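Local coordinates for protein aldehyde dehydrogenase (Listeria monocytogenes, PDB 3K9D) that probably acts as an oxidoreductase on the aldehyde or oxo group of its substrates, with NAD or NADP as electron acceptor, at residues R15-S20 with S173-P178; S138-P143 with D184-H189. All blocks are in the same frame, centred on the assembly; numbering follows the deposited sequence.

Overall arrangement
Contact 1 (15-20 with 173-178) and contact 2 (138-143 with 184-189) lie with their centres about 7 Å apart, on one side of the same sheet. Contact 1 is partly buried: one leucine of a helix with solvent-exposed residues rests on strand 172-174, and a water takes part. Contact 2 is fully buried and lies nearer the centre of the chain; its touching groups are methyls, CB atoms and a backbone oxygen, and no hydrogen bond crosses it. Strands 172-174 and 138-143 are parallel neighbours: L17 meets the first, L186 the second, and V140 lies between the two leucines. The two helices are also joined directly, by a hydrogen bond between R15 NE and Q185 OE1.

Contact 1: R15-S20 with S173-P178; sequences RNLIES and SCMTVP
L17 reaches from helix 6-28 to the end of strand 172-174, and this one side chain carries almost all of the contact. Its CB already lies 4.1 Å from S173 OG. From there CG stands anti to the carbonyl carbon (chi1 -68°), and with CD1 anti to CA (chi2 173°) the two methyls spread over consecutive residues of the other segment. CD2 comes down beside S173, 3.8 Å from its CB. CD1, the extended branch, meets mainly backbone: it lies 3.7 Å from C174 O and the same distance from M175 N. Its contact with M175 CG is longer, 4.3 Å, and beyond that atom the methionine turns away. A leucine suits this place because its forked end can follow both the strand and the bend that leaves it.

No direct hydrogen bond crosses the contact, but a water bridges L17 O and S173 OG. It donates to L17 O over 2.7 Å and accepts from S173 OG over 2.9 Å. The first torsion of the serine (chi1 63°) turns OG to the L17 side, where the water can link it to the helix. A small serine thus offers both a carbon surface for CD2 and a polar end for the water.

Strand 172-174 is held in the sheet by backbone hydrogen bonds to strand 138-143, S173 pairing with I139 and F141. The neighbouring side chains divide between the two faces: L17 also touches V140, C174 points away onto helix 148-164, and M175 runs back to S10 and V14. Helix 6-28 thereby covers one face of the sheet while helix 148-164 covers the other.

Contact 2: S138-P143 with D184-H189; sequences SIVFSP and DQLMKH
L186 points its side chain from helix 180-188 at strand 138-143, and its two methyls settle on V140 and S142, residues two apart that face the same way. With CG anti to the backbone N (chi1 178°) and CD2 anti to CA (chi2 65°), CD2 is the extended branch. It arrives between the two strand residues, 3.7 Å from V140 O and 3.9 Å from S142 CB. CD1, the branch turned back beside CA, rests against V140, 4.0 Å from its CB and 4.1 Å from its CG1, and the two side chains lie at a slant to each other.

V140 holds CG1 anti to its backbone N (chi1 -172°), which gives that methyl to L186 and turns CG2 to the neighbouring strand, where it packs on S173 OG. A beta-branched residue is well placed here: it fits an extended backbone and serves two neighbours at once, while A21 of helix 6-28 presses on it as well.

The strand runs parallel to its neighbours 102-116 and 172-174, in what is probably the Rossmann-like coenzyme-binding domain, as in relatives. Helix 180-188 belongs to the crossover connecting strand 172-174 to strand 192-197, and its axis passes 9.7 Å from that of strand 138-143, running roughly antiparallel to it. L186 also touches A113 of strand 102-116, so it spans two strands. The alternation of the strand sends F141 to the opposite face, against V125 and T129 of helix 121-134.

S142 meets the leucine with its CB, not its hydroxyl. That hydroxyl, also anti to the backbone N, makes a hydrogen bond with T183 OG1, one residue before D184 on the same helix as L186.

Contact 1: R15-S20 with S173-P178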
loop_
_atom_site.group_PDB
_atom_site.type_symbol
_atom_site.label_atom_id
_atom_site.label_comp_id
_atom_site.label_asym_id
_atom_site.label_seq_id
_atom_site.Cartn_x
_atom_site.Cartn_y
_atom_site.Cartn_z
ATOM N N ARG A 15 -4.358 21.662 10.766
ATOM C CA ARG A 15 -4.857 22.229 9.503
ATOM C C ARG A 15 -3.934 23.318 8.907
ATOM O O ARG A 15 -3.726 23.344 7.702
ATOM C CB ARG A 15 -6.264 22.793 9.695
ATOM C CG ARG A 15 -7.301 21.773 10.154
ATOM C CD ARG A 15 -8.668 22.417 10.207
ATOM N NE ARG A 15 -9.662 21.616 10.913
ATOM C CZ ARG A 15 -10.874 22.059 11.262
ATOM N NH1 ARG A 15 -11.235 23.303 10.999
ATOM N NH2 ARG A 15 -11.727 21.256 11.892
ATOM N N ASN A 16 -3.368 24.183 9.750
ATOM C CA ASN A 16 -2.391 25.190 9.291
ATOM C C ASN A 16 -1.109 24.531 8.780
ATOM O O ASN A 16 -0.633 24.847 7.694
ATOM C CB ASN A 16 -2.058 26.200 10.398
ATOM C CG ASN A 16 -3.257 27.024 10.831
ATOM O OD1 ASN A 16 -4.192 27.241 10.064
ATOM N ND2 ASN A 16 -3.229 27.494 12.070
ATOM N N LEU A 17 -0.584 23.602 9.570
ATOM C CA LEU A 17 0.604 22.819 9.225
ATOM C C LEU A 17 0.472 22.005 7.934
ATOM O O LEU A 17 1.393 21.969 7.129
ATOM C CB LEU A 17 0.982 21.895 10.402
ATOM C CG LEU A 17 1.489 22.581 11.681
ATOM C CD1 LEU A 17 1.656 21.569 12.803
ATOM C CD2 LEU A 17 2.780 23.318 11.436
ATOM N N ILE A 18 -0.672 21.353 7.746
ATOM C CA ILE A 18 -0.959 20.625 6.506
ATOM C C ILE A 18 -1.034 21.575 5.285
ATOM O O ILE A 18 -0.444 21.294 4.238
ATOM C CB ILE A 18 -2.240 19.761 6.657
ATOM C CG1 ILE A 18 -1.946 18.537 7.521
ATOM C CG2 ILE A 18 -2.798 19.324 5.296
ATOM C CD1 ILE A 18 -3.179 17.879 8.031
ATOM N N GLU A 19 -1.713 22.705 5.467
ATOM C CA GLU A 19 -1.844 23.763 4.450
ATOM C C GLU A 19 -0.493 24.311 3.946
ATOM O O GLU A 19 -0.312 24.505 2.738
ATOM C CB GLU A 19 -2.686 24.911 5.019
ATOM C CG GLU A 19 -3.170 25.943 4.015
ATOM C CD GLU A 19 -3.744 27.182 4.690
ATOM O OE1 GLU A 19 -3.052 27.776 5.545
ATOM O OE2 GLU A 19 -4.887 27.571 4.361
ATOM N N SER A 20 0.426 24.568 4.879
ATOM C CA SER A 20 1.779 25.029 4.554
ATOM C C SER A 20 2.568 23.925 3.867
ATOM O O SER A 20 3.272 24.175 2.895
ATOM C CB SER A 20 2.526 25.467 5.820
ATOM O OG SER A 20 2.014 26.679 6.330
ATOM N N SER A 173 7.609 20.030 9.282
ATOM C CA SER A 173 6.969 20.639 10.436
ATOM C C SER A 173 6.545 19.608 11.473
ATOM O O SER A 173 6.630 18.406 11.237
ATOM C CB SER A 173 5.782 21.521 9.999
ATOM O OG SER A 173 4.771 20.750 9.357
ATOM N N CYS A 174 6.069 20.092 12.615
ATOM C CA CYS A 174 5.691 19.231 13.718
ATOM C C CYS A 174 4.624 19.932 14.531
ATOM O O CYS A 174 4.735 21.141 14.772
ATOM C CB CYS A 174 6.925 18.977 14.605
ATOM S SG CYS A 174 6.751 17.733 15.911
ATOM N N MET A 175 3.590 19.184 14.930
ATOM C CA MET A 175 2.628 19.637 15.947
ATOM C C MET A 175 3.372 20.029 17.229
ATOM O O MET A 175 4.242 19.288 17.705
ATOM C CB MET A 175 1.626 18.525 16.285
ATOM C CG MET A 175 0.823 17.972 15.100
ATOM S SD MET A 175 -0.025 16.436 15.475
ATOM C CE MET A 175 -0.915 16.935 16.948
ATOM N N THR A 176 3.025 21.191 17.776
ATOM C CA THR A 176 3.671 21.713 18.976
ATOM C C THR A 176 2.841 21.423 20.222
ATOM O O THR A 176 3.346 21.508 21.350
ATOM C CB THR A 176 3.939 23.224 18.862
ATOM O OG1 THR A 176 2.697 23.927 18.720
ATOM C CG2 THR A 176 4.830 23.510 17.659
ATOM N N VAL A 177 1.569 21.091 19.991
ATOM C CA VAL A 177 0.603 20.713 21.025
ATOM C C VAL A 177 0.061 19.294 20.729
ATOM O O VAL A 177 -0.837 19.128 19.884
ATOM C CB VAL A 177 -0.594 21.719 21.085
ATOM C CG1 VAL A 177 -1.544 21.362 22.224
ATOM C CG2 VAL A 177 -0.117 23.160 21.223
ATOM N N PRO A 178 0.599 18.267 21.418
ATOM C CA PRO A 178 0.152 16.897 21.171
ATOM C C PRO A 178 -1.221 16.636 21.774
ATOM O O PRO A 178 -1.392 16.748 22.986
ATOM C CB PRO A 178 1.210 16.027 21.876
ATOM C CG PRO A 178 2.224 16.947 22.420
ATOM C CD PRO A 178 1.637 18.323 22.462
HETATM O O HOH W 1 3.918 22.751 7.379
#

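Contact 2: S138-P143 with D184-H189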
loop_
_atom_site.group_PDB
_atom_site.type_symbol
_atom_site.label_atom_id
_atom_site.label_comp_id
_atom_site.label_asym_id
_atom_site.label_seq_id
_atom_site.Cartn_x
_atom_site.Cartn_y
_atom_site.Cartn_z
ATOM N N SER A 138 6.353 16.652 1.314
ATOM C CA SER A 138 6.484 17.370 2.574
ATOM C C SER A 138 6.146 16.395 3.688
ATOM O O SER A 138 5.650 15.298 3.411
ATOM C CB SER A 138 5.537 18.568 2.626
ATOM O OG SER A 138 6.009 19.627 1.801
ATOM N N ILE A 139 6.408 16.774 4.937
ATOM C CA ILE A 139 6.081 15.894 6.079
ATOM C C ILE A 139 5.665 16.705 7.327
ATOM O O ILE A 139 6.290 17.712 7.650
ATOM C CB ILE A 139 7.223 14.833 6.351
ATOM C CG1 ILE A 139 6.785 13.775 7.385
ATOM C CG2 ILE A 139 8.602 15.519 6.694
ATOM C CD1 ILE A 139 7.593 12.498 7.355
ATOM N N VAL A 140 4.575 16.297 7.981
ATOM C CA VAL A 140 4.120 16.932 9.228
ATOM C C VAL A 140 4.093 15.874 10.326
ATOM O O VAL A 140 3.414 14.857 10.191
ATOM C CB VAL A 140 2.698 17.578 9.109
ATOM C CG1 VAL A 140 2.374 18.377 10.363
ATOM C CG2 VAL A 140 2.593 18.507 7.896
ATOM N N PHE A 141 4.839 16.116 11.402
ATOM C CA PHE A 141 4.993 15.144 12.476
ATOM C C PHE A 141 3.992 15.258 13.605
ATOM O O PHE A 141 3.626 16.353 14.034
ATOM C CB PHE A 141 6.422 15.159 13.054
ATOM C CG PHE A 141 7.473 14.695 12.076
ATOM C CD1 PHE A 141 7.582 13.350 11.740
ATOM C CD2 PHE A 141 8.326 15.598 11.475
ATOM C CE1 PHE A 141 8.545 12.903 10.828
ATOM C CE2 PHE A 141 9.283 15.171 10.558
ATOM C CZ PHE A 141 9.390 13.814 10.238
ATOM N N SER A 142 3.586 14.082 14.080
ATOM C CA SER A 142 2.860 13.917 15.321
ATOM C C SER A 142 3.819 13.362 16.382
ATOM O O SER A 142 4.203 12.189 16.326
ATOM C CB SER A 142 1.686 12.951 15.130
ATOM O OG SER A 142 0.960 12.834 16.325
ATOM N N PRO A 143 4.219 14.214 17.341
ATOM C CA PRO A 143 5.130 13.806 18.413
ATOM C C PRO A 143 4.437 13.074 19.550
ATOM O O PRO A 143 3.332 13.440 19.952
ATOM C CB PRO A 143 5.711 15.146 18.907
ATOM C CG PRO A 143 4.636 16.147 18.614
ATOM C CD PRO A 143 3.854 15.643 17.431
ATOM N N ASP A 184 -5.701 12.852 15.214
ATOM C CA ASP A 184 -6.850 12.376 14.417
ATOM C C ASP A 184 -7.083 13.251 13.182
ATOM O O ASP A 184 -7.376 12.740 12.099
ATOM C CB ASP A 184 -8.133 12.353 15.247
ATOM C CG ASP A 184 -9.307 11.750 14.480
ATOM O OD1 ASP A 184 -9.267 10.535 14.213
ATOM O OD2 ASP A 184 -10.253 12.486 14.139
ATOM N N GLN A 185 -6.965 14.563 13.363
ATOM C CA GLN A 185 -7.131 15.526 12.278
ATOM C C GLN A 185 -6.009 15.356 11.255
ATOM O O GLN A 185 -6.265 15.369 10.053
ATOM C CB GLN A 185 -7.202 16.975 12.812
ATOM C CG GLN A 185 -7.264 18.092 11.745
ATOM C CD GLN A 185 -8.500 18.021 10.825
ATOM O OE1 GLN A 185 -9.473 18.719 11.039
ATOM N NE2 GLN A 185 -8.443 17.184 9.796
ATOM N N LEU A 186 -4.783 15.145 11.733
ATOM C CA LEU A 186 -3.636 14.903 10.847
ATOM C C LEU A 186 -3.821 13.679 9.973
ATOM O O LEU A 186 -3.520 13.714 8.776
ATOM C CB LEU A 186 -2.322 14.784 11.633
ATOM C CG LEU A 186 -1.043 14.485 10.822
ATOM C CD1 LEU A 186 -0.670 15.632 9.839
ATOM C CD2 LEU A 186 0.144 14.183 11.728
ATOM N N MET A 187 -4.321 12.602 10.570
ATOM C CA MET A 187 -4.510 11.362 9.854
ATOM C C MET A 187 -5.704 11.452 8.889
ATOM O O MET A 187 -5.612 10.956 7.775
ATOM C CB MET A 187 -4.702 10.172 10.823
ATOM C CG MET A 187 -3.459 9.760 11.636
ATOM S SD MET A 187 -3.717 8.277 12.649
ATOM C CE MET A 187 -5.140 8.764 13.617
ATOM N N LYS A 188 -6.810 12.056 9.334
ATOM C CA LYS A 188 -8.073 12.097 8.545
ATOM C C LYS A 188 -8.126 13.139 7.426
ATOM O O LYS A 188 -8.893 12.980 6.471
ATOM C CB LYS A 188 -9.306 12.255 9.450
ATOM C CG LYS A 188 -9.717 10.970 10.188
ATOM C CD LYS A 188 -10.955 11.176 11.059
ATOM C CE LYS A 188 -11.366 9.895 11.801
ATOM N NZ LYS A 188 -12.096 8.903 10.954
ATOM N N HIS A 189 -7.324 14.198 7.542
ATOM C CA HIS A 189 -7.325 15.304 6.574
ATOM C C HIS A 189 -7.198 14.877 5.112
ATOM O O HIS A 189 -6.447 13.962 4.785
ATOM C CB HIS A 189 -6.219 16.303 6.892
ATOM C CG HIS A 189 -6.564 17.711 6.524
ATOM N ND1 HIS A 189 -6.409 18.209 5.248
ATOM C CD2 HIS A 189 -7.080 18.722 7.261
ATOM C CE1 HIS A 189 -6.800 19.471 5.218
ATOM N NE2 HIS A 189 -7.213 19.806 6.426
#